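Local coordinates for fiber protein (Raptor adenovirus a, PDB 5FLD) that builds the trimeric adenovirus capsid fibre, whose head domain, the part present here, probably attaches the virus to receptors on its host cell, at residues T99-A104 with M120-T125; I64-E69 with V153-S158; S38-H43 with F54-V59; A104-I109 with M148-V153. The protein carries 2 engineered substitutions. All blocks are in the same frame, centred on the assembly; numbering follows the deposited sequence.

Contact 1. Residues T99-A104 with M120-T125; sequences TAPSTA and MMQFLT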
# COMPACT_ATOMS: atom_id res chain seq x y z
N THR A 99 1.99 -6.63 13.56
CA THR A 99 2.43 -5.71 12.48
C THR A 99 1.45 -4.59 12.25
O THR A 99 0.27 -4.67 12.59
CB THR A 99 2.64 -6.43 11.11
OG1 THR A 99 1.38 -6.78 10.51
CG2 THR A 99 3.50 -7.68 11.26
N ALA A 100 1.95 -3.55 11.58
CA ALA A 100 1.08 -2.57 10.94
C ALA A 100 0.43 -3.22 9.68
O ALA A 100 0.86 -4.32 9.25
CB ALA A 100 1.90 -1.34 10.58
N PRO A 101 -0.61 -2.60 9.09
CA PRO A 101 -1.19 -3.19 7.89
C PRO A 101 -0.34 -2.97 6.67
O PRO A 101 0.34 -1.94 6.61
CB PRO A 101 -2.52 -2.44 7.71
CG PRO A 101 -2.21 -1.13 8.27
CD PRO A 101 -1.43 -1.44 9.52
N SER A 102 -0.38 -3.93 5.74
CA SER A 102 0.30 -3.83 4.44
C SER A 102 -0.64 -4.19 3.29
O SER A 102 -1.56 -5.01 3.42
CB SER A 102 1.53 -4.75 4.35
OG SER A 102 2.60 -4.13 4.95
N THR A 103 -0.38 -3.64 2.13
CA THR A 103 -1.24 -3.86 0.99
C THR A 103 -0.83 -5.15 0.29
O THR A 103 0.33 -5.43 0.14
CB THR A 103 -1.18 -2.68 0.01
OG1 THR A 103 -1.47 -1.48 0.76
CG2 THR A 103 -2.20 -2.85 -1.11
N ALA A 104 -1.85 -5.90 -0.14
CA ALA A 104 -1.64 -7.11 -0.93
C ALA A 104 -2.55 -7.14 -2.11
O ALA A 104 -3.63 -6.62 -2.05
CB ALA A 104 -1.86 -8.37 -0.10
N MET A 120 -5.97 -5.06 2.37
CA MET A 120 -4.94 -4.80 3.37
C MET A 120 -4.87 -6.00 4.30
O MET A 120 -5.88 -6.67 4.55
CB MET A 120 -5.16 -3.50 4.09
CG MET A 120 -4.91 -2.31 3.14
SD MET A 120 -4.61 -0.77 3.95
CE MET A 120 -2.86 -0.99 4.25
N MET A 121 -3.66 -6.31 4.75
CA MET A 121 -3.41 -7.45 5.65
C MET A 121 -2.62 -7.00 6.85
O MET A 121 -1.79 -6.11 6.74
CB MET A 121 -2.59 -8.50 4.94
CG MET A 121 -3.23 -9.06 3.72
SD MET A 121 -2.16 -10.42 3.18
CE MET A 121 -3.43 -11.15 2.20
N GLN A 122 -2.82 -7.66 7.99
CA GLN A 122 -2.19 -7.27 9.23
C GLN A 122 -2.12 -8.47 10.15
O GLN A 122 -3.08 -9.22 10.24
CB GLN A 122 -3.01 -6.17 9.90
CG GLN A 122 -2.29 -5.54 11.07
CD GLN A 122 -3.03 -4.34 11.62
OE1 GLN A 122 -4.23 -4.14 11.36
NE2 GLN A 122 -2.31 -3.52 12.36
N PHE A 123 -0.97 -8.64 10.79
CA PHE A 123 -0.81 -9.66 11.83
C PHE A 123 -1.13 -9.03 13.19
O PHE A 123 -0.56 -8.01 13.56
CB PHE A 123 0.57 -10.24 11.83
CG PHE A 123 0.86 -11.12 10.66
CD1 PHE A 123 1.38 -10.60 9.48
CD2 PHE A 123 0.64 -12.48 10.74
CE1 PHE A 123 1.65 -11.44 8.40
CE2 PHE A 123 0.90 -13.32 9.67
CZ PHE A 123 1.41 -12.79 8.47
N LEU A 124 -2.05 -9.66 13.89
CA LEU A 124 -2.55 -9.16 15.18
C LEU A 124 -2.62 -10.35 16.13
O LEU A 124 -2.78 -11.47 15.69
CB LEU A 124 -3.93 -8.57 15.00
CG LEU A 124 -4.04 -7.32 14.13
CD1 LEU A 124 -5.47 -6.88 13.95
CD2 LEU A 124 -3.18 -6.20 14.71
N THR A 125 -2.48 -10.08 17.43
CA THR A 125 -2.62 -11.09 18.47
C THR A 125 -3.93 -10.83 19.23
O THR A 125 -4.27 -9.69 19.55
CB THR A 125 -1.41 -11.11 19.40
OG1 THR A 125 -0.22 -11.35 18.63
CG2 THR A 125 -1.54 -12.21 20.46
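Ser102 and Met121 form an antiparallel hydrogen-bonded pair (Ser102 N to Met121 O, 2.8 Å, with Met121 N returning a bond to Ser102 O), and the short strands 102-104 and 120-125 run at 130° to each other in chain direction. Further back in the chain, Thr99 is tied to the same strand, its backbone N donating to Phe123 O at 2.9 Å. The matching bond is made by a side chain: Phe123 N donates to Thr99 OG1 at 3.0 Å. With chi1 at 73°, OG1 stands between the backbone N and the carbonyl carbon, where it also gives its proton to Ala100 O (2.8 Å) and meets the edge of the Phe123 ring. The Thr99 carbonyl is taken up by Gln122, whose extended chain brings NE2 to Thr99 O at 2.8 Å, in the plane of the amide and of the carbonyl. This is the open end of the beta hairpin 102-109/114-125 in the antiparallel fibre-head fold. Here Ser102 OG is bonded to Pro155 O, and Thr103 packs on Thr103 of both other subunits. On the Thr103 side of the hairpin the Met120 chain bends at chi3 (84°), carrying its methyl CE to Pro101 CB at 3.8 Å and beside Thr103 OG1. Met121 extends from the opposite face, with SD 3.9 Å from Ala104 CB. Pro101 O accepts a hydrogen bond from His154 ND1 of the second subunit, and the Phe123 ring meets Phe156 edge-to-face.

Contact 2. Residues I64-E69 with V153-S158; sequences ITILGE and VHPFLS. Engineered in segment 64-69: Glu69 (natural residue Asn).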
# COMPACT_ATOMS: atom_id res chain seq x y z
N ILE A 64 11.20 -5.61 9.81
CA ILE A 64 10.57 -5.78 8.51
C ILE A 64 10.38 -7.26 8.36
O ILE A 64 11.35 -8.03 8.46
CB ILE A 64 11.45 -5.29 7.33
CG1 ILE A 64 11.99 -3.88 7.57
CG2 ILE A 64 10.69 -5.44 6.01
CD1 ILE A 64 10.98 -2.81 7.62
N THR A 65 9.15 -7.68 8.11
CA THR A 65 8.87 -9.07 7.90
C THR A 65 8.41 -9.31 6.48
O THR A 65 7.50 -8.62 5.97
CB THR A 65 7.84 -9.58 8.92
OG1 THR A 65 8.32 -9.39 10.25
CG2 THR A 65 7.55 -11.02 8.68
N ILE A 66 9.02 -10.29 5.82
CA ILE A 66 8.64 -10.66 4.48
C ILE A 66 8.09 -12.06 4.49
O ILE A 66 8.73 -12.97 4.97
CB ILE A 66 9.86 -10.68 3.52
CG1 ILE A 66 10.57 -9.33 3.54
CG2 ILE A 66 9.46 -11.12 2.13
CD1 ILE A 66 9.80 -8.24 2.88
N LEU A 67 6.91 -12.23 3.91
CA LEU A 67 6.31 -13.54 3.82
C LEU A 67 6.88 -14.33 2.67
O LEU A 67 7.25 -13.76 1.62
CB LEU A 67 4.81 -13.43 3.62
CG LEU A 67 4.07 -12.69 4.71
CD1 LEU A 67 2.57 -12.83 4.45
CD2 LEU A 67 4.44 -13.20 6.10
N GLY A 68 6.90 -15.64 2.86
CA GLY A 68 7.22 -16.60 1.80
C GLY A 68 6.33 -16.38 0.59
O GLY A 68 5.20 -15.88 0.70
N GLU A 69 6.86 -16.71 -0.58
CA GLU A 69 6.10 -16.58 -1.82
C GLU A 69 5.17 -17.77 -2.01
O GLU A 69 5.26 -18.80 -1.32
CB GLU A 69 7.05 -16.41 -3.02
CG GLU A 69 7.60 -14.99 -3.09
CD GLU A 69 8.53 -14.75 -4.27
OE1 GLU A 69 9.22 -15.70 -4.72
OE2 GLU A 69 8.57 -13.59 -4.74
N VAL A 153 2.63 -8.93 -1.94
CA VAL A 153 2.31 -8.18 -0.73
C VAL A 153 3.52 -7.35 -0.32
O VAL A 153 4.67 -7.77 -0.45
CB VAL A 153 1.82 -9.17 0.37
CG1 VAL A 153 2.86 -10.23 0.65
CG2 VAL A 153 1.45 -8.46 1.67
N HIS A 154 3.25 -6.14 0.14
CA HIS A 154 4.29 -5.23 0.61
C HIS A 154 4.84 -5.77 1.92
O HIS A 154 4.09 -6.41 2.68
CB HIS A 154 3.72 -3.81 0.78
CG HIS A 154 4.75 -2.77 1.10
ND1 HIS A 154 5.64 -2.27 0.16
CD2 HIS A 154 5.06 -2.15 2.27
CE1 HIS A 154 6.45 -1.40 0.73
NE2 HIS A 154 6.10 -1.28 2.00
N PRO A 155 6.13 -5.55 2.21
CA PRO A 155 6.66 -6.01 3.49
C PRO A 155 5.90 -5.48 4.71
O PRO A 155 5.34 -4.37 4.70
CB PRO A 155 8.09 -5.45 3.49
CG PRO A 155 8.43 -5.34 2.04
CD PRO A 155 7.19 -4.95 1.36
N PHE A 156 5.90 -6.27 5.78
CA PHE A 156 5.23 -5.89 6.99
C PHE A 156 6.15 -5.17 7.97
O PHE A 156 7.26 -5.64 8.24
CB PHE A 156 4.62 -7.11 7.70
CG PHE A 156 3.52 -7.76 6.92
CD1 PHE A 156 3.82 -8.70 5.94
CD2 PHE A 156 2.19 -7.37 7.13
CE1 PHE A 156 2.80 -9.28 5.20
CE2 PHE A 156 1.18 -7.92 6.39
CZ PHE A 156 1.49 -8.89 5.43
N LEU A 157 5.67 -4.08 8.56
CA LEU A 157 6.46 -3.34 9.55
C LEU A 157 5.96 -3.61 10.93
O LEU A 157 4.76 -3.59 11.18
CB LEU A 157 6.43 -1.81 9.32
CG LEU A 157 6.78 -1.24 7.95
CD1 LEU A 157 6.87 0.30 7.99
CD2 LEU A 157 8.05 -1.78 7.35
N SER A 158 6.90 -3.81 11.84
CA SER A 158 6.63 -3.86 13.26
C SER A 158 7.55 -2.86 13.95
O SER A 158 8.70 -2.72 13.55
CB SER A 158 6.89 -5.27 13.78
OG SER A 158 6.04 -6.21 13.15
O HOH W 1 7.35 -7.00 10.96
O HOH W 2 5.70 -9.51 2.95
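Thr65 and Phe156 bond to each other twice through their backbones, Thr65 N to Phe156 O and Phe156 N to Thr65 O, both at 2.8 Å and in the carbonyl planes, as an antiparallel hydrogen-bonded pair. Against one side of this pair Leu67 CD1 touches the Phe156 ring at CE1 (3.6 Å), while Thr65 O lies at the ring edge. On the other side Pro155 lies alongside two isoleucines. Ile66 sends CD1 close to the proline ring, 3.3 Å from Pro155 CG, a tight fit. Its CG1 stands beside the backbone N (chi1 -56°) and a further turn at chi2 bends CD1 back toward the proline. Ile64 runs alongside, its CG2 3.6 Å from Pro155 CB. Beside the Thr65-Phe156 pair a water joins the strands: it donates to Phe156 O, which thus accepts two bonds, and to Ser158 OG (2.7 Å), and is bonded to Thr65 OG1 at 2.7 Å. Ser158 OG is itself tied to Asn98 O. A second water accepts from Leu67 N and binds His154 O only weakly, bridging the backbones beyond the last direct bonds between the two segments. Strand 62-67 lies between strands 51-59 and 147-159 in the antiparallel sheet; Phe54 and Phe123 pack on Leu67 on the Phe156 side, whereas Ala100 of the third subunit covers Pro155 and Leu159 of that subunit touches Ile66.

Contact 3. Residues S38-H43 with F54-V59; sequences SYSDGH and FRKTRV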
# COMPACT_ATOMS: atom_id res chain seq x y z
N SER A 38 21.38 -10.43 11.54
CA SER A 38 20.45 -9.45 10.93
C SER A 38 18.97 -9.90 10.99
O SER A 38 18.08 -9.11 11.36
CB SER A 38 20.87 -9.21 9.45
OG SER A 38 20.14 -8.16 8.84
N TYR A 39 18.74 -11.17 10.67
CA TYR A 39 17.40 -11.71 10.50
C TYR A 39 17.11 -12.95 11.36
O TYR A 39 18.00 -13.51 11.99
CB TYR A 39 17.17 -12.06 9.01
CG TYR A 39 18.13 -13.07 8.43
CD1 TYR A 39 17.92 -14.45 8.61
CD2 TYR A 39 19.25 -12.66 7.71
CE1 TYR A 39 18.81 -15.38 8.09
CE2 TYR A 39 20.14 -13.59 7.17
CZ TYR A 39 19.91 -14.95 7.37
OH TYR A 39 20.79 -15.86 6.84
N SER A 40 15.83 -13.35 11.37
CA SER A 40 15.41 -14.67 11.86
C SER A 40 14.26 -15.21 11.00
O SER A 40 13.45 -14.45 10.45
CB SER A 40 15.00 -14.62 13.34
OG SER A 40 13.98 -13.68 13.58
N ASP A 41 14.23 -16.53 10.83
CA ASP A 41 13.13 -17.16 10.13
C ASP A 41 12.12 -17.64 11.15
O ASP A 41 12.46 -17.97 12.30
CB ASP A 41 13.62 -18.27 9.22
CG ASP A 41 14.44 -17.73 8.04
OD1 ASP A 41 14.03 -16.73 7.40
OD2 ASP A 41 15.51 -18.30 7.76
N GLY A 42 10.86 -17.63 10.76
CA GLY A 42 9.81 -18.22 11.58
C GLY A 42 8.73 -18.81 10.71
O GLY A 42 8.79 -18.72 9.48
N HIS A 43 7.76 -19.45 11.34
CA HIS A 43 6.60 -19.94 10.62
C HIS A 43 5.36 -20.01 11.48
O HIS A 43 5.45 -20.00 12.72
CB HIS A 43 6.86 -21.33 9.99
CG HIS A 43 6.96 -22.44 10.99
ND1 HIS A 43 8.15 -22.82 11.55
CD2 HIS A 43 6.03 -23.28 11.49
CE1 HIS A 43 7.95 -23.83 12.38
NE2 HIS A 43 6.67 -24.14 12.36
N PHE A 54 8.08 -17.02 7.07
CA PHE A 54 8.46 -15.61 6.99
C PHE A 54 9.90 -15.40 7.45
O PHE A 54 10.49 -16.26 8.14
CB PHE A 54 7.50 -14.73 7.81
CG PHE A 54 7.42 -15.09 9.26
CD1 PHE A 54 8.34 -14.58 10.18
CD2 PHE A 54 6.43 -15.96 9.73
CE1 PHE A 54 8.27 -14.92 11.52
CE2 PHE A 54 6.37 -16.30 11.07
CZ PHE A 54 7.28 -15.78 11.97
N ARG A 55 10.45 -14.26 7.05
CA ARG A 55 11.78 -13.84 7.50
C ARG A 55 11.70 -12.43 8.04
O ARG A 55 11.17 -11.53 7.37
CB ARG A 55 12.79 -13.91 6.34
CG ARG A 55 14.15 -13.34 6.73
CD ARG A 55 15.23 -13.66 5.72
NE ARG A 55 15.68 -15.05 5.82
CZ ARG A 55 16.86 -15.52 5.40
NH1 ARG A 55 17.77 -14.73 4.82
NH2 ARG A 55 17.14 -16.82 5.56
N LYS A 56 12.26 -12.22 9.22
CA LYS A 56 12.22 -10.94 9.90
C LYS A 56 13.59 -10.31 9.84
O LYS A 56 14.57 -11.00 10.12
CB LYS A 56 11.84 -11.10 11.36
CG LYS A 56 10.47 -11.68 11.59
CD LYS A 56 10.19 -11.88 13.09
CE LYS A 56 9.57 -10.67 13.77
NZ LYS A 56 9.14 -10.98 15.17
N THR A 57 13.65 -9.03 9.49
CA THR A 57 14.92 -8.28 9.46
C THR A 57 14.80 -7.11 10.42
O THR A 57 13.87 -6.31 10.30
CB THR A 57 15.27 -7.82 8.04
OG1 THR A 57 15.39 -8.96 7.17
CG2 THR A 57 16.62 -7.06 8.02
N ARG A 58 15.72 -7.01 11.39
CA ARG A 58 15.72 -5.90 12.34
C ARG A 58 16.49 -4.75 11.71
O ARG A 58 17.54 -4.96 11.11
CB ARG A 58 16.39 -6.27 13.66
CG ARG A 58 15.64 -7.31 14.47
CD ARG A 58 16.51 -7.85 15.61
NE ARG A 58 15.89 -8.98 16.32
CZ ARG A 58 16.41 -9.59 17.40
NH1 ARG A 58 17.57 -9.20 17.92
NH2 ARG A 58 15.75 -10.60 17.96
N VAL A 59 15.91 -3.57 11.77
CA VAL A 59 16.53 -2.35 11.26
C VAL A 59 16.42 -1.39 12.44
O VAL A 59 15.49 -0.58 12.53
CB VAL A 59 15.79 -1.86 9.99
CG1 VAL A 59 16.46 -0.62 9.41
CG2 VAL A 59 15.69 -2.98 8.96
O HOH W 3 15.32 -10.74 13.22
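Tyr39 carries the guanidinium of Arg55 flat on its ring, the two planes only 13° apart and their centres separated by 3.6 Å, a stacked cation-pi pair with NH1 above the middle of the ring. The Arg55 chain leaves with CG anti to the backbone N (chi1 174°) and bends at chi3, which lays the group across to the neighbouring strand. There its edge is gripped side-on by Asp41: NE donates to OD1 at 2.8 Å and NH2 of Arg55 to OD2 of Asp41 at 3.1 Å, the carboxylate being nearly coplanar with the guanidinium. On the opposite face of this antiparallel beta hairpin, 39-45 with 51-59, the Phe54 ring lies over the backbone of Gly42, whose CA makes a CH-pi contact 3.8 Å from the ring centroid. Having no side chain, Gly42 lets the ring come down on its peptide. Ser40 and Lys56, on the same face as Phe54, form a hydrogen-bonded pair, Lys56 N to Ser40 O at 2.8 Å. Since Tyr39 holds one face of the guanidinium and Asp41 its edge, the rotation of the Arg55 guanidinium is probably restricted, and its charge is probably largely balanced by the carboxylate even on this surface-lying part of the sheet.

Contact 4. Residues A104-I109 with M148-V153; sequences ALCIFI and MHIVTV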
# COMPACT_ATOMS: atom_id res chain seq x y z
N ALA A 104 -1.85 -5.90 -0.14
CA ALA A 104 -1.64 -7.11 -0.93
C ALA A 104 -2.55 -7.14 -2.11
O ALA A 104 -3.63 -6.62 -2.05
CB ALA A 104 -1.86 -8.37 -0.10
N LEU A 105 -2.12 -7.80 -3.17
CA LEU A 105 -3.01 -8.16 -4.26
C LEU A 105 -3.33 -9.64 -4.08
O LEU A 105 -2.41 -10.46 -4.03
CB LEU A 105 -2.34 -7.95 -5.62
CG LEU A 105 -3.21 -8.30 -6.84
CD1 LEU A 105 -4.45 -7.43 -6.97
CD2 LEU A 105 -2.34 -8.15 -8.08
N CYS A 106 -4.61 -9.94 -3.91
CA CYS A 106 -5.09 -11.29 -3.67
C CYS A 106 -6.05 -11.72 -4.73
O CYS A 106 -6.76 -10.91 -5.36
CB CYS A 106 -5.80 -11.39 -2.32
SG CYS A 106 -4.66 -10.98 -0.97
N ILE A 107 -6.09 -13.03 -4.90
CA ILE A 107 -7.08 -13.66 -5.73
C ILE A 107 -7.96 -14.52 -4.84
O ILE A 107 -7.45 -15.36 -4.09
CB ILE A 107 -6.49 -14.54 -6.86
CG1 ILE A 107 -5.65 -13.74 -7.87
CG2 ILE A 107 -7.60 -15.24 -7.59
CD1 ILE A 107 -4.66 -14.59 -8.62
N PHE A 108 -9.26 -14.30 -4.93
CA PHE A 108 -10.27 -15.09 -4.22
C PHE A 108 -11.02 -15.95 -5.20
O PHE A 108 -11.67 -15.45 -6.12
CB PHE A 108 -11.26 -14.24 -3.40
CG PHE A 108 -10.60 -13.40 -2.34
CD1 PHE A 108 -10.39 -13.90 -1.08
CD2 PHE A 108 -10.17 -12.09 -2.62
CE1 PHE A 108 -9.74 -13.13 -0.11
CE2 PHE A 108 -9.52 -11.34 -1.65
CZ PHE A 108 -9.31 -11.85 -0.41
N ILE A 109 -10.92 -17.26 -5.01
CA ILE A 109 -11.65 -18.21 -5.85
C ILE A 109 -12.85 -18.68 -5.05
O ILE A 109 -12.72 -19.24 -3.93
CB ILE A 109 -10.77 -19.42 -6.21
CG1 ILE A 109 -9.49 -18.93 -6.90
CG2 ILE A 109 -11.56 -20.39 -7.09
CD1 ILE A 109 -8.59 -20.03 -7.37
N MET A 148 -7.81 -18.43 -1.27
CA MET A 148 -7.25 -17.09 -1.38
C MET A 148 -5.79 -17.25 -1.70
O MET A 148 -5.06 -17.84 -0.91
CB MET A 148 -7.39 -16.27 -0.08
CG MET A 148 -6.79 -14.87 -0.23
SD MET A 148 -6.74 -13.92 1.32
CE MET A 148 -5.34 -14.62 2.14
N HIS A 149 -5.35 -16.67 -2.82
CA HIS A 149 -3.95 -16.65 -3.21
C HIS A 149 -3.39 -15.28 -3.02
O HIS A 149 -4.00 -14.33 -3.48
CB HIS A 149 -3.80 -17.00 -4.68
CG HIS A 149 -4.38 -18.32 -5.06
ND1 HIS A 149 -3.79 -19.51 -4.70
CD2 HIS A 149 -5.49 -18.64 -5.77
CE1 HIS A 149 -4.50 -20.51 -5.19
NE2 HIS A 149 -5.53 -20.02 -5.84
N ILE A 150 -2.25 -15.16 -2.37
CA ILE A 150 -1.56 -13.89 -2.31
C ILE A 150 -0.66 -13.77 -3.53
O ILE A 150 0.29 -14.55 -3.67
CB ILE A 150 -0.74 -13.72 -1.03
CG1 ILE A 150 -1.63 -13.88 0.20
CG2 ILE A 150 0.02 -12.36 -1.08
CD1 ILE A 150 -0.92 -13.67 1.51
N VAL A 151 -0.96 -12.84 -4.43
CA VAL A 151 -0.14 -12.62 -5.63
C VAL A 151 1.15 -11.89 -5.25
O VAL A 151 2.28 -12.31 -5.64
CB VAL A 151 -0.92 -11.84 -6.70
CG1 VAL A 151 -0.02 -11.59 -7.93
CG2 VAL A 151 -2.17 -12.62 -7.12
N THR A 152 1.00 -10.78 -4.54
CA THR A 152 2.15 -10.03 -4.05
C THR A 152 1.69 -9.22 -2.83
O THR A 152 0.50 -8.91 -2.70
CB THR A 152 2.75 -9.16 -5.19
OG1 THR A 152 4.12 -8.89 -4.87
CG2 THR A 152 1.91 -7.95 -5.41
N VAL A 153 2.63 -8.93 -1.94
CA VAL A 153 2.31 -8.18 -0.73
C VAL A 153 3.52 -7.35 -0.32
O VAL A 153 4.67 -7.77 -0.45
CB VAL A 153 1.82 -9.17 0.37
CG1 VAL A 153 2.86 -10.23 0.65
CG2 VAL A 153 1.45 -8.46 1.67
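His149 and Ile107 exchange two backbone hydrogen bonds of 2.8 Å (His149 N to Ile107 O, Ile107 N to His149 O), and the imidazole rises from this pair toward Ile109, whose CD1 touches it at the edge, 3.4 Å from NE2 of His149. The ring's other nitrogen, ND1, is held by Thr72 OG1. On the opposite face Met148 lies alongside Phe108. Its CG stands anti to the backbone N (chi1 180°), and SD comes to 3.4 Å from Phe108 CE1 in a Met-aromatic contact that is oblique to the ring, 55° off its normal. Leu105 sits where the antiparallel strands 102-109 and 147-159 of the fibre-head sheet lose step by one residue: Val151 and Thr152 both face it, a classic beta bulge. Leu105 N bonds to Thr152 O at 2.9 Å, while Leu105 O takes Val151 N at 2.8 Å and only weakly Thr152 N. At the bulge the Val151 side chain points toward strand 102-109, its CG2 resting 3.5 Å from Ile107 CD1 and its CG1 beside Leu105 CD2. Leu136 of the third subunit packs on both Leu105 and Val151.

From the N terminus, contact 3 closes first, as the local hairpin of strands 39-45 and 51-59. The chain turns back into strand 62-67, which bonds to strand 51-59 and opens the long loop that contact 2 closes only on the last strand, 147-159. Contacts 1 and 4 both lie inside that loop and cross each other: 99-104 pairs with 120-125 before 104-109 finds 148-153, and Ala104 belongs to both. Strand 102-109 is therefore flanked by 114-125 and 147-159, while Val153 is shared by contacts 4 and 2. Ala100 N to Leu157 O joins contacts 1 and 2, and all four contacts touch the third subunit.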